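Long-range contacts in putative endoribonuclease (Klebsiella pneumoniae, PDB 3LYB), which probably acts as an RNA-cleaving hydrolase of the endoribonuclease L-PSP (YjgF-like) family: residues B[31-36]-B[73-78]; B[52-57]-B[111-116]; B[67-72]-B[139-144]; B[99-104]-B[125-130]. One frame throughout, in Å; residues are numbered along the deposited sequence.

Contact 1: residues B[31-36]-B[73-78]; sequences PVNPLT and SWYVLE
Y75 reaches out from helix 60-85 and is met along its length, ring first and then hydroxyl, by P31, V32, N33 and P34. In this YjgF-like fold the long helix packs on the mixed sheet, and the loop that follows strand 23-26 runs past one flank of the helix, so the contact ties loop to helix. The placement of the tyrosine starts at its first torsion: CG is anti to the backbone N (chi1 -155°), beside the carbonyl carbon, and chi2 of 94° turns the ring plane roughly perpendicular to the plane of CA, CB and CG. Ring atom CD2 lies 4.0 Å from P31 CA, and CE2 lies 3.3 Å from the carbonyl O of V32. Both neighbours approach obliquely. Next along the helix, V76 adds a second apolar contact. Its CG1 is anti to the backbone N and turns to V143 of the sheet, which leaves CG2 anti to the carbonyl carbon and 3.8 Å from P31 CD. The two side chains cross obliquely, and P31 touches both helix residues, its CB lying 4.3 Å from Y75 CB. A backbone hydrogen bond between P31 and V40, a residue that also touches Y75, holds the loop as well. V32 points away from the helix; its side chain packs on F60 of a neighbouring subunit. At the far end of the ring, the N33 side chain crosses Y75 at about a right angle, amide and ring planes 69° apart, with OD1 3.2 Å from Y75 OH. P34 comes tip to tip with the same hydroxyl, its CD 3.6 Å from Y75 OH.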
loop_
_atom_site.group_PDB
_atom_site.type_symbol
_atom_site.label_atom_id
_atom_site.label_comp_id
_atom_site.label_asym_id
_atom_site.label_seq_id
_atom_site.Cartn_x
_atom_site.Cartn_y
_atom_site.Cartn_z
ATOM N N PRO B 31 -25.813 -13.269 -3.134
ATOM C CA PRO B 31 -26.921 -12.927 -2.227
ATOM C C PRO B 31 -27.653 -11.630 -2.584
ATOM O O PRO B 31 -27.576 -10.653 -1.843
ATOM C CB PRO B 31 -26.223 -12.785 -0.888
ATOM C CG PRO B 31 -24.844 -12.305 -1.251
ATOM C CD PRO B 31 -24.494 -12.944 -2.555
ATOM N N VAL B 32 -28.355 -11.625 -3.713
ATOM C CA VAL B 32 -29.163 -10.484 -4.089
ATOM C C VAL B 32 -30.626 -10.847 -4.093
ATOM O O VAL B 32 -31.004 -11.965 -4.481
ATOM C CB VAL B 32 -28.821 -9.936 -5.490
ATOM C CG1 VAL B 32 -27.329 -9.633 -5.605
ATOM C CG2 VAL B 32 -29.295 -10.906 -6.595
ATOM N N ASN B 33 -31.453 -9.892 -3.671
ATOM C CA ASN B 33 -32.894 -10.041 -3.787
ATOM C C ASN B 33 -33.289 -10.001 -5.270
ATOM O O ASN B 33 -32.974 -9.024 -5.956
ATOM C CB ASN B 33 -33.605 -8.944 -3.003
ATOM C CG ASN B 33 -34.722 -9.488 -2.129
ATOM O OD1 ASN B 33 -35.513 -10.328 -2.569
ATOM N ND2 ASN B 33 -34.790 -9.008 -0.878
ATOM N N PRO B 34 -33.938 -11.073 -5.785
ATOM C CA PRO B 34 -34.425 -10.968 -7.175
ATOM C C PRO B 34 -35.481 -9.860 -7.302
ATOM O O PRO B 34 -35.670 -9.301 -8.381
ATOM C CB PRO B 34 -35.042 -12.352 -7.451
ATOM C CG PRO B 34 -34.398 -13.276 -6.444
ATOM C CD PRO B 34 -34.192 -12.409 -5.211
ATOM N N LEU B 35 -36.135 -9.545 -6.182
ATOM C CA LEU B 35 -37.143 -8.481 -6.129
ATOM C C LEU B 35 -36.465 -7.116 -5.984
ATOM O O LEU B 35 -36.106 -6.488 -6.988
ATOM C CB LEU B 35 -38.145 -8.730 -4.984
ATOM N N THR B 36 -36.267 -6.684 -4.739
ATOM C CA THR B 36 -35.696 -5.368 -4.429
ATOM C C THR B 36 -34.505 -4.985 -5.316
ATOM O O THR B 36 -34.412 -3.851 -5.792
ATOM C CB THR B 36 -35.292 -5.278 -2.946
ATOM N N SER B 73 -24.523 -16.208 3.167
ATOM C CA SER B 73 -24.339 -17.616 2.902
ATOM C C SER B 73 -25.695 -18.288 2.853
ATOM O O SER B 73 -25.995 -19.082 1.937
ATOM C CB SER B 73 -23.466 -18.268 3.967
ATOM O OG SER B 73 -22.185 -17.659 4.012
ATOM N N TRP B 74 -26.529 -17.949 3.834
ATOM C CA TRP B 74 -27.782 -18.632 3.965
ATOM C C TRP B 74 -28.580 -18.318 2.703
ATOM O O TRP B 74 -29.056 -19.220 2.004
ATOM C CB TRP B 74 -28.527 -18.227 5.241
ATOM C CG TRP B 74 -29.916 -18.777 5.220
ATOM C CD1 TRP B 74 -30.308 -20.039 5.587
ATOM C CD2 TRP B 74 -31.088 -18.118 4.720
ATOM N NE1 TRP B 74 -31.662 -20.193 5.372
ATOM C CE2 TRP B 74 -32.165 -19.028 4.845
ATOM C CE3 TRP B 74 -31.335 -16.841 4.197
ATOM C CZ2 TRP B 74 -33.478 -18.701 4.465
ATOM C CZ3 TRP B 74 -32.639 -16.504 3.821
ATOM C CH2 TRP B 74 -33.696 -17.435 3.964
ATOM N N TYR B 75 -28.672 -17.033 2.392
ATOM C CA TYR B 75 -29.417 -16.569 1.240
ATOM C C TYR B 75 -29.001 -17.265 -0.049
ATOM O O TYR B 75 -29.816 -17.552 -0.906
ATOM C CB TYR B 75 -29.259 -15.054 1.121
ATOM C CG TYR B 75 -30.391 -14.415 0.395
ATOM C CD1 TYR B 75 -31.483 -13.889 1.094
ATOM C CD2 TYR B 75 -30.401 -14.357 -1.006
ATOM C CE1 TYR B 75 -32.563 -13.306 0.412
ATOM C CE2 TYR B 75 -31.466 -13.770 -1.699
ATOM C CZ TYR B 75 -32.547 -13.260 -0.987
ATOM O OH TYR B 75 -33.604 -12.687 -1.685
ATOM N N VAL B 76 -27.718 -17.542 -0.187
ATOM C CA VAL B 76 -27.219 -18.134 -1.409
ATOM C C VAL B 76 -27.555 -19.607 -1.440
ATOM O O VAL B 76 -28.008 -20.129 -2.461
ATOM C CB VAL B 76 -25.683 -17.947 -1.550
ATOM C CG1 VAL B 76 -25.070 -19.005 -2.487
ATOM C CG2 VAL B 76 -25.388 -16.576 -2.047
ATOM N N LEU B 77 -27.288 -20.270 -0.317
ATOM C CA LEU B 77 -27.548 -21.693 -0.190
ATOM C C LEU B 77 -29.025 -22.035 -0.370
ATOM O O LEU B 77 -29.361 -22.965 -1.104
ATOM C CB LEU B 77 -27.002 -22.214 1.124
ATOM C CG LEU B 77 -25.476 -22.345 1.126
ATOM C CD1 LEU B 77 -24.965 -22.745 2.493
ATOM C CD2 LEU B 77 -24.987 -23.346 0.075
ATOM N N GLU B 78 -29.896 -21.244 0.255
ATOM C CA GLU B 78 -31.340 -21.385 0.087
ATOM C C GLU B 78 -31.796 -21.116 -1.348
ATOM O O GLU B 78 -32.724 -21.765 -1.827
ATOM C CB GLU B 78 -32.093 -20.504 1.096
ATOM C CG GLU B 78 -33.632 -20.479 0.953
ATOM C CD GLU B 78 -34.340 -21.793 1.362
ATOM O OE1 GLU B 78 -33.689 -22.688 1.962
ATOM O OE2 GLU B 78 -35.564 -21.907 1.084
#

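Contact 2: residues B[52-57]-B[111-116]; sequences ELLGAT and SRVRKL
L53 and L116 meet tip to tip, L53 CG lying 3.8 Å from L116 CD1. L54 comes to the same methyl from another direction: its side chain stands at about a right angle to that of L116, and its CD2 is 4.0 Å from L116 CD1. The other neighbour of L54 CD2 is V113 CG2, 3.9 Å off, and here the two side chains slant across each other. L54 CD2 thus touches both methyls, while W74 of helix 60-85 also packs on L54, and L70 and L77 of that helix bear on V113. The polar half of the contact uses the end of helix 48-54. That helix closes with a Schellman motif in which G55, at phi 102°, is the C-prime residue: A56 N bonds to R51 O, and G55 N weakly to E52 O. Within this turn, L54 O accepts a hydrogen bond of 3.1 Å from R112 NH1. The donor lies in the plane of that carbonyl, and the oxygen is tilted 19° from the guanidinium plane. R112 has CG anti to its backbone N, and a bend at chi3 (-58°) swings NE round. NH1 also lies 4.0 Å from G55 CA. Q66 OE1 is a second, weak partner of NH1. On the subunit interface, R112 NH2 comes close to the R112 NH2 of a neighbouring subunit, a close approach of like charges, while E59 of that subunit forms a salt bridge with K115.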
loop_
_atom_site.group_PDB
_atom_site.type_symbol
_atom_site.label_atom_id
_atom_site.label_comp_id
_atom_site.label_asym_id
_atom_site.label_seq_id
_atom_site.Cartn_x
_atom_site.Cartn_y
_atom_site.Cartn_z
ATOM N N GLU B 52 -31.386 -17.156 14.595
ATOM C CA GLU B 52 -30.770 -17.909 15.722
ATOM C C GLU B 52 -30.347 -19.282 15.209
ATOM O O GLU B 52 -29.462 -19.901 15.756
ATOM C CB GLU B 52 -31.566 -17.848 17.072
ATOM C CG GLU B 52 -30.921 -18.518 18.392
ATOM C CD GLU B 52 -29.584 -17.912 18.948
ATOM O OE1 GLU B 52 -29.617 -16.983 19.809
ATOM O OE2 GLU B 52 -28.487 -18.429 18.582
ATOM N N LEU B 53 -30.887 -19.674 14.067
ATOM C CA LEU B 53 -30.400 -20.868 13.372
ATOM C C LEU B 53 -29.033 -20.685 12.679
ATOM O O LEU B 53 -28.337 -21.673 12.400
ATOM C CB LEU B 53 -31.437 -21.345 12.347
ATOM C CG LEU B 53 -31.162 -22.634 11.580
ATOM C CD1 LEU B 53 -31.113 -23.818 12.521
ATOM C CD2 LEU B 53 -32.231 -22.822 10.551
ATOM N N LEU B 54 -28.662 -19.440 12.371
ATOM C CA LEU B 54 -27.317 -19.158 11.868
ATOM C C LEU B 54 -26.360 -18.862 13.028
ATOM O O LEU B 54 -25.161 -18.745 12.827
ATOM C CB LEU B 54 -27.306 -18.028 10.824
ATOM C CG LEU B 54 -28.246 -18.165 9.612
ATOM C CD1 LEU B 54 -28.369 -16.864 8.801
ATOM C CD2 LEU B 54 -27.931 -19.376 8.724
ATOM N N GLY B 55 -26.892 -18.759 14.238
ATOM C CA GLY B 55 -26.053 -18.583 15.413
ATOM C C GLY B 55 -26.021 -17.152 15.916
ATOM O O GLY B 55 -25.080 -16.761 16.612
ATOM N N ALA B 56 -27.037 -16.362 15.572
ATOM C CA ALA B 56 -27.159 -15.021 16.139
ATOM C C ALA B 56 -27.161 -15.086 17.672
ATOM O O ALA B 56 -27.704 -16.020 18.263
ATOM C CB ALA B 56 -28.406 -14.349 15.625
ATOM N N THR B 57 -26.535 -14.111 18.327
ATOM C CA THR B 57 -26.390 -14.168 19.786
ATOM C C THR B 57 -27.264 -13.133 20.479
ATOM O O THR B 57 -27.494 -13.221 21.680
ATOM C CB THR B 57 -24.938 -13.934 20.225
ATOM O OG1 THR B 57 -24.519 -12.647 19.759
ATOM C CG2 THR B 57 -24.015 -15.015 19.677
ATOM N N SER B 111 -19.239 -22.559 6.568
ATOM C CA SER B 111 -19.248 -23.962 6.930
ATOM C C SER B 111 -20.355 -24.294 7.941
ATOM O O SER B 111 -20.991 -25.316 7.818
ATOM C CB SER B 111 -17.873 -24.359 7.478
ATOM O OG SER B 111 -17.882 -25.694 7.938
ATOM N N ARG B 112 -20.577 -23.432 8.932
ATOM C CA ARG B 112 -21.690 -23.625 9.861
ATOM C C ARG B 112 -22.972 -23.741 9.032
ATOM O O ARG B 112 -23.699 -24.736 9.129
ATOM C CB ARG B 112 -21.772 -22.475 10.888
ATOM C CG ARG B 112 -23.122 -22.346 11.630
ATOM C CD ARG B 112 -23.204 -21.089 12.537
ATOM N NE ARG B 112 -22.142 -21.050 13.549
ATOM C CZ ARG B 112 -21.749 -19.969 14.229
ATOM N NH1 ARG B 112 -22.320 -18.789 14.051
ATOM N NH2 ARG B 112 -20.774 -20.077 15.109
ATOM N N VAL B 113 -23.207 -22.744 8.184
ATOM C CA VAL B 113 -24.410 -22.686 7.365
ATOM C C VAL B 113 -24.549 -23.876 6.415
ATOM O O VAL B 113 -25.649 -24.421 6.251
ATOM C CB VAL B 113 -24.478 -21.365 6.587
ATOM C CG1 VAL B 113 -25.776 -21.243 5.815
ATOM C CG2 VAL B 113 -24.346 -20.206 7.549
ATOM N N ARG B 114 -23.446 -24.287 5.802
ATOM C CA ARG B 114 -23.522 -25.357 4.817
ATOM C C ARG B 114 -23.973 -26.660 5.461
ATOM O O ARG B 114 -24.747 -27.396 4.869
ATOM C CB ARG B 114 -22.214 -25.559 4.063
ATOM C CG ARG B 114 -22.417 -26.386 2.820
ATOM C CD ARG B 114 -21.165 -26.687 2.068
ATOM N NE ARG B 114 -20.089 -27.169 2.924
ATOM C CZ ARG B 114 -18.859 -27.441 2.491
ATOM N NH1 ARG B 114 -18.551 -27.293 1.199
ATOM N NH2 ARG B 114 -17.932 -27.858 3.347
ATOM N N LYS B 115 -23.505 -26.927 6.671
ATOM C CA LYS B 115 -23.980 -28.067 7.451
ATOM C C LYS B 115 -25.524 -28.145 7.551
ATOM O O LYS B 115 -26.106 -29.234 7.448
ATOM C CB LYS B 115 -23.387 -28.037 8.851
ATOM C CG LYS B 115 -22.001 -28.588 8.942
ATOM C CD LYS B 115 -21.489 -28.431 10.387
ATOM C CE LYS B 115 -19.992 -28.718 10.499
ATOM N NZ LYS B 115 -19.379 -28.038 11.675
ATOM N N LEU B 116 -26.172 -26.996 7.745
ATOM C CA LEU B 116 -27.632 -26.945 7.796
ATOM C C LEU B 116 -28.330 -27.428 6.520
ATOM O O LEU B 116 -29.522 -27.679 6.547
ATOM C CB LEU B 116 -28.139 -25.528 8.132
ATOM C CG LEU B 116 -27.535 -24.709 9.283
ATOM C CD1 LEU B 116 -28.132 -23.306 9.304
ATOM C CD2 LEU B 116 -27.667 -25.376 10.645
#

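Contact 3: residues B[67-72]-B[139-144]; sequences GPILAQ and VLIEVE
The carboxamide of Q72 is the flat group that meets L140, and its oxygen end is turned to the L140 backbone. L140 N donates to Q72 OE1 over 2.8 Å, with an N-H...O angle of 162°. The donor lies in the carbonyl plane, on a lone pair of OE1. L140 CB comes up to the same oxygen at 3.3 Å, and the two side chains cross at about a right angle. At the other end of the amide, NE2 bonds to the carbonyl oxygens of T138 and V40, so both ends have partners and the rotation of the group is settled. In Q72, chi1 (-72°) sets CG anti to the carbonyl carbon, and the extended chain beyond it carries the amide to L140. The remainder is apolar. L140 CD1 rests on the helix against P68 and I69, 4.0 Å from P68 CB and 4.2 Å from I69 CB. The helix is kinked here, the N atoms of P68 and I69 having no bond to the preceding turn. I69 sends CG1 anti to its backbone N, and its CD1 lies 4.1 Å from I141 CG2, the side chains meeting at about a right angle. The same CG2 packs 3.7 Å from Q72 CB. The outer end of I141 leads off to F101 of the adjoining strand and Y110. This is helix 60-85 lying on the start of strand 141-148, the helix-on-sheet layer of the YjgF-like fold. Q72 is buried, and its amide satisfies L140 N, T138 O and V40 O, joining helix, strand entry and the loop of V40 without a charge.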
loop_
_atom_site.group_PDB
_atom_site.type_symbol
_atom_site.label_atom_id
_atom_site.label_comp_id
_atom_site.label_asym_id
_atom_site.label_seq_id
_atom_site.Cartn_x
_atom_site.Cartn_y
_atom_site.Cartn_z
ATOM N N GLY B 67 -23.230 -11.217 11.210
ATOM C CA GLY B 67 -24.462 -11.094 10.436
ATOM C C GLY B 67 -24.300 -11.166 8.938
ATOM O O GLY B 67 -25.031 -11.914 8.274
ATOM N N PRO B 68 -23.353 -10.392 8.373
ATOM C CA PRO B 68 -23.372 -10.314 6.902
ATOM C C PRO B 68 -22.958 -11.603 6.174
ATOM O O PRO B 68 -23.619 -12.007 5.195
ATOM C CB PRO B 68 -22.432 -9.144 6.607
ATOM C CG PRO B 68 -22.526 -8.294 7.876
ATOM C CD PRO B 68 -22.538 -9.315 8.965
ATOM N N ILE B 69 -21.903 -12.260 6.648
ATOM C CA ILE B 69 -21.470 -13.507 6.030
ATOM C C ILE B 69 -22.509 -14.634 6.234
ATOM O O ILE B 69 -22.752 -15.429 5.309
ATOM C CB ILE B 69 -20.048 -13.912 6.486
ATOM C CG1 ILE B 69 -19.554 -15.177 5.789
ATOM C CG2 ILE B 69 -20.006 -14.123 7.957
ATOM C CD1 ILE B 69 -19.731 -15.198 4.277
ATOM N N LEU B 70 -23.116 -14.691 7.428
ATOM C CA LEU B 70 -24.105 -15.724 7.747
ATOM C C LEU B 70 -25.324 -15.520 6.868
ATOM O O LEU B 70 -25.753 -16.424 6.157
ATOM C CB LEU B 70 -24.473 -15.691 9.238
ATOM C CG LEU B 70 -23.397 -16.163 10.239
ATOM C CD1 LEU B 70 -23.807 -15.872 11.691
ATOM C CD2 LEU B 70 -23.033 -17.640 10.055
ATOM N N ALA B 71 -25.830 -14.296 6.868
ATOM C CA ALA B 71 -26.988 -13.956 6.063
ATOM C C ALA B 71 -26.764 -14.205 4.585
ATOM O O ALA B 71 -27.616 -14.781 3.931
ATOM C CB ALA B 71 -27.387 -12.513 6.301
ATOM N N GLN B 72 -25.624 -13.779 4.049
ATOM C CA GLN B 72 -25.338 -13.974 2.625
ATOM C C GLN B 72 -25.175 -15.460 2.288
ATOM O O GLN B 72 -25.660 -15.935 1.249
ATOM C CB GLN B 72 -24.097 -13.185 2.198
ATOM C CG GLN B 72 -24.279 -11.642 2.121
ATOM C CD GLN B 72 -23.054 -10.934 1.547
ATOM O OE1 GLN B 72 -22.126 -11.576 1.074
ATOM N NE2 GLN B 72 -23.046 -9.627 1.601
ATOM N N VAL B 139 -20.392 -8.085 -1.733
ATOM C CA VAL B 139 -20.735 -9.487 -1.846
ATOM C C VAL B 139 -19.558 -10.343 -1.355
ATOM O O VAL B 139 -18.482 -10.315 -1.927
ATOM C CB VAL B 139 -21.188 -9.821 -3.296
ATOM C CG1 VAL B 139 -21.093 -11.301 -3.613
ATOM C CG2 VAL B 139 -22.592 -9.287 -3.539
ATOM N N LEU B 140 -19.780 -11.106 -0.295
ATOM C CA LEU B 140 -18.718 -11.815 0.419
ATOM C C LEU B 140 -18.539 -13.288 0.046
ATOM O O LEU B 140 -17.505 -13.897 0.359
ATOM C CB LEU B 140 -18.968 -11.731 1.923
ATOM C CG LEU B 140 -19.153 -10.347 2.548
ATOM C CD1 LEU B 140 -19.641 -10.491 4.010
ATOM C CD2 LEU B 140 -17.847 -9.632 2.505
ATOM N N ILE B 141 -19.533 -13.847 -0.633
ATOM C CA ILE B 141 -19.575 -15.274 -0.927
ATOM C C ILE B 141 -20.376 -15.476 -2.201
ATOM O O ILE B 141 -21.385 -14.834 -2.407
ATOM C CB ILE B 141 -20.204 -16.073 0.257
ATOM C CG1 ILE B 141 -20.366 -17.550 -0.082
ATOM C CG2 ILE B 141 -21.573 -15.492 0.680
ATOM C CD1 ILE B 141 -19.137 -18.370 0.099
ATOM N N GLU B 142 -19.907 -16.331 -3.085
ATOM C CA GLU B 142 -20.693 -16.687 -4.252
ATOM C C GLU B 142 -20.478 -18.169 -4.500
ATOM O O GLU B 142 -19.320 -18.615 -4.556
ATOM C CB GLU B 142 -20.272 -15.886 -5.479
ATOM C CG GLU B 142 -20.610 -16.625 -6.765
ATOM C CD GLU B 142 -20.597 -15.761 -8.006
ATOM O OE1 GLU B 142 -20.320 -14.550 -7.890
ATOM O OE2 GLU B 142 -20.865 -16.303 -9.113
ATOM N N VAL B 143 -21.574 -18.925 -4.622
ATOM C CA VAL B 143 -21.489 -20.391 -4.820
ATOM C C VAL B 143 -22.014 -20.818 -6.169
ATOM O O VAL B 143 -23.025 -20.316 -6.625
ATOM C CB VAL B 143 -22.255 -21.195 -3.752
ATOM C CG1 VAL B 143 -22.041 -22.690 -3.982
ATOM C CG2 VAL B 143 -21.796 -20.827 -2.368
ATOM N N GLU B 144 -21.303 -21.733 -6.806
ATOM C CA GLU B 144 -21.712 -22.310 -8.081
ATOM C C GLU B 144 -22.043 -23.779 -7.859
ATOM O O GLU B 144 -21.275 -24.503 -7.253
ATOM C CB GLU B 144 -20.587 -22.162 -9.117
ATOM C CG GLU B 144 -20.863 -22.781 -10.490
ATOM C CD GLU B 144 -19.579 -23.083 -11.266
ATOM O OE1 GLU B 144 -18.900 -22.118 -11.675
ATOM O OE2 GLU B 144 -19.237 -24.278 -11.483
#

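Contact 4: residues B[99-104]-B[125-130]; sequences QYFRNL and STVVQV
Strands 99-101 and 125-129 run parallel with axes 4.7 Å apart at 17°, Q99, Y100 and F101 pairing with V127, V128 and Q129. Backbone hydrogen bonds zigzag between them: Q99 N to T126 O, V128 N to Q99 O, F101 N to V128 O and V130 N to F101 O. Q99 then doubles the first of these. Its chain bends at chi2 (132°), and NE2 gives hydrogen bonds of 3.0 Å to T126 O and 2.9 Å to S125 OG, both acceptors close to its amide plane. T126 O is thus gripped twice, by Q99 N and by NE2 from opposite faces of its carbonyl plane. OE1 of Q99 takes a bond from Y110 OH. With helix 107-115 joining them, the strands form a beta-alpha-beta unit, and Y110 belongs to that helix. On the helix side lie Q99, F101, V127 and Q129. F101 CE1 is 3.5 Å from V127 CG1, the ring meeting Y110 edge-to-face, while the carbonyl O of V128 sits in plane at the F101 ring edge. L104 CD2 reaches the same V127 CG1, also at 3.5 Å. On the other face Y100 and V128 lie side by side, pointing the same way, with Y100 CD1 3.6 Å from V128 CG2 and V130 CG1 also against Y100 CD1. At the end of its strand, Q129 has CG anti to its backbone N and runs extended beyond it, and OE1 accepts from L104 N at 2.7 Å; this donor stands 36° out of the amide carbonyl plane. V128 and Q129 also pair antiparallel with a strand of a neighbouring subunit, carrying the sheet across the interface.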
loop_
_atom_site.group_PDB
_atom_site.type_symbol
_atom_site.label_atom_id
_atom_site.label_comp_id
_atom_site.label_asym_id
_atom_site.label_seq_id
_atom_site.Cartn_x
_atom_site.Cartn_y
_atom_site.Cartn_z
ATOM N N GLN B 99 -17.123 -22.614 -4.366
ATOM C CA GLN B 99 -17.381 -21.499 -3.464
ATOM C C GLN B 99 -16.274 -20.447 -3.465
ATOM O O GLN B 99 -15.120 -20.743 -3.179
ATOM C CB GLN B 99 -17.599 -22.029 -2.056
ATOM C CG GLN B 99 -18.839 -22.931 -1.931
ATOM C CD GLN B 99 -18.534 -24.212 -1.196
ATOM O OE1 GLN B 99 -19.305 -24.639 -0.358
ATOM N NE2 GLN B 99 -17.404 -24.843 -1.515
ATOM N N TYR B 100 -16.662 -19.210 -3.759
ATOM C CA TYR B 100 -15.761 -18.084 -3.930
ATOM C C TYR B 100 -15.926 -17.074 -2.803
ATOM O O TYR B 100 -17.017 -16.570 -2.571
ATOM C CB TYR B 100 -16.100 -17.400 -5.245
ATOM C CG TYR B 100 -15.929 -18.253 -6.489
ATOM C CD1 TYR B 100 -14.665 -18.479 -7.022
ATOM C CD2 TYR B 100 -17.035 -18.806 -7.143
ATOM C CE1 TYR B 100 -14.487 -19.239 -8.155
ATOM C CE2 TYR B 100 -16.877 -19.575 -8.300
ATOM C CZ TYR B 100 -15.589 -19.774 -8.807
ATOM O OH TYR B 100 -15.378 -20.526 -9.948
ATOM N N PHE B 101 -14.832 -16.764 -2.118
ATOM C CA PHE B 101 -14.856 -15.815 -1.010
ATOM C C PHE B 101 -14.000 -14.608 -1.281
ATOM O O PHE B 101 -12.945 -14.715 -1.912
ATOM C CB PHE B 101 -14.256 -16.440 0.246
ATOM C CG PHE B 101 -15.059 -17.545 0.838
ATOM C CD1 PHE B 101 -15.096 -18.802 0.236
ATOM C CD2 PHE B 101 -15.750 -17.344 2.038
ATOM C CE1 PHE B 101 -15.824 -19.841 0.821
ATOM C CE2 PHE B 101 -16.482 -18.384 2.627
ATOM C CZ PHE B 101 -16.517 -19.639 2.009
ATOM N N ARG B 102 -14.421 -13.472 -0.748
ATOM C CA ARG B 102 -13.549 -12.315 -0.633
ATOM C C ARG B 102 -12.546 -12.486 0.498
ATOM O O ARG B 102 -11.502 -11.856 0.501
ATOM C CB ARG B 102 -14.375 -11.043 -0.397
ATOM C CG ARG B 102 -14.951 -10.516 -1.692
ATOM C CD ARG B 102 -15.291 -9.070 -1.669
ATOM N NE ARG B 102 -14.109 -8.247 -1.775
ATOM C CZ ARG B 102 -13.837 -7.204 -0.994
ATOM N NH1 ARG B 102 -14.685 -6.823 -0.046
ATOM N NH2 ARG B 102 -12.718 -6.514 -1.193
ATOM N N ASN B 103 -12.872 -13.328 1.471
ATOM C CA ASN B 103 -12.057 -13.470 2.676
ATOM C C ASN B 103 -12.243 -14.830 3.340
ATOM O O ASN B 103 -13.257 -15.063 4.004
ATOM C CB ASN B 103 -12.423 -12.378 3.678
ATOM C CG ASN B 103 -11.461 -12.308 4.829
ATOM O OD1 ASN B 103 -10.894 -13.311 5.273
ATOM N ND2 ASN B 103 -11.253 -11.115 5.315
ATOM N N LEU B 104 -11.262 -15.711 3.193
ATOM C CA LEU B 104 -11.400 -17.051 3.764
ATOM C C LEU B 104 -11.500 -17.094 5.304
ATOM O O LEU B 104 -11.817 -18.147 5.878
ATOM C CB LEU B 104 -10.319 -18.012 3.250
ATOM C CG LEU B 104 -10.491 -18.452 1.793
ATOM C CD1 LEU B 104 -9.347 -19.346 1.332
ATOM C CD2 LEU B 104 -11.820 -19.156 1.551
ATOM N N SER B 125 -16.304 -30.219 -3.221
ATOM C CA SER B 125 -16.123 -28.829 -2.785
ATOM C C SER B 125 -14.804 -28.165 -3.203
ATOM O O SER B 125 -13.709 -28.692 -3.008
ATOM C CB SER B 125 -16.317 -28.752 -1.263
ATOM O OG SER B 125 -16.239 -27.444 -0.773
ATOM N N THR B 126 -14.943 -27.000 -3.801
ATOM C CA THR B 126 -13.820 -26.131 -4.041
ATOM C C THR B 126 -14.071 -24.798 -3.344
ATOM O O THR B 126 -15.179 -24.245 -3.392
ATOM C CB THR B 126 -13.580 -25.920 -5.547
ATOM O OG1 THR B 126 -13.263 -27.174 -6.132
ATOM C CG2 THR B 126 -12.422 -24.961 -5.798
ATOM N N VAL B 127 -13.033 -24.289 -2.705
ATOM C CA VAL B 127 -13.127 -23.077 -1.910
ATOM C C VAL B 127 -11.914 -22.221 -2.215
ATOM O O VAL B 127 -10.789 -22.619 -1.906
ATOM C CB VAL B 127 -13.099 -23.411 -0.414
ATOM C CG1 VAL B 127 -13.212 -22.158 0.386
ATOM C CG2 VAL B 127 -14.202 -24.399 -0.037
ATOM N N VAL B 128 -12.131 -21.052 -2.815
ATOM C CA VAL B 128 -11.034 -20.104 -3.042
ATOM C C VAL B 128 -11.368 -18.661 -2.656
ATOM O O VAL B 128 -12.524 -18.223 -2.734
ATOM C CB VAL B 128 -10.542 -20.111 -4.498
ATOM C CG1 VAL B 128 -9.924 -21.468 -4.841
ATOM C CG2 VAL B 128 -11.666 -19.679 -5.480
ATOM N N GLN B 129 -10.327 -17.924 -2.263
ATOM C CA GLN B 129 -10.445 -16.497 -2.019
ATOM C C GLN B 129 -10.106 -15.747 -3.293
ATOM O O GLN B 129 -8.963 -15.792 -3.790
ATOM C CB GLN B 129 -9.542 -16.038 -0.878
ATOM C CG GLN B 129 -9.710 -14.557 -0.554
ATOM C CD GLN B 129 -9.023 -14.125 0.741
ATOM O OE1 GLN B 129 -9.119 -14.783 1.780
ATOM N NE2 GLN B 129 -8.343 -13.012 0.679
ATOM N N VAL B 130 -11.100 -15.040 -3.810
ATOM C CA VAL B 130 -10.890 -14.174 -4.967
ATOM C C VAL B 130 -10.987 -12.712 -4.534
ATOM O O VAL B 130 -11.219 -12.440 -3.375
ATOM C CB VAL B 130 -11.871 -14.530 -6.109
ATOM C CG1 VAL B 130 -11.786 -16.054 -6.431
ATOM C CG2 VAL B 130 -13.279 -14.129 -5.747
#

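Overall arrangement
Contacts 1 and 3 share helix 60-85, their centres about 9 Å apart, and meet where P31 CG lies 3.5 Å from Q72 CG. Contact 3 joins contact 4 within one sheet, through E142 O and Y100 N 2.8 Å apart, and their centres are about 11 Å apart. Contact 2 lies against helix 60-85: L54 and V113 pack on L70 and W74, and R114 NH1, 3.0 Å from S125 OG, leads to contact 4. Contacts 1 and 4 do not touch and lie on opposite sides of the chain's centre. Calcium ions lie near both: the N33 side chain is about 7 Å from an ion, and that of Q129 about 5 Å. N41 and D45 bind calcium.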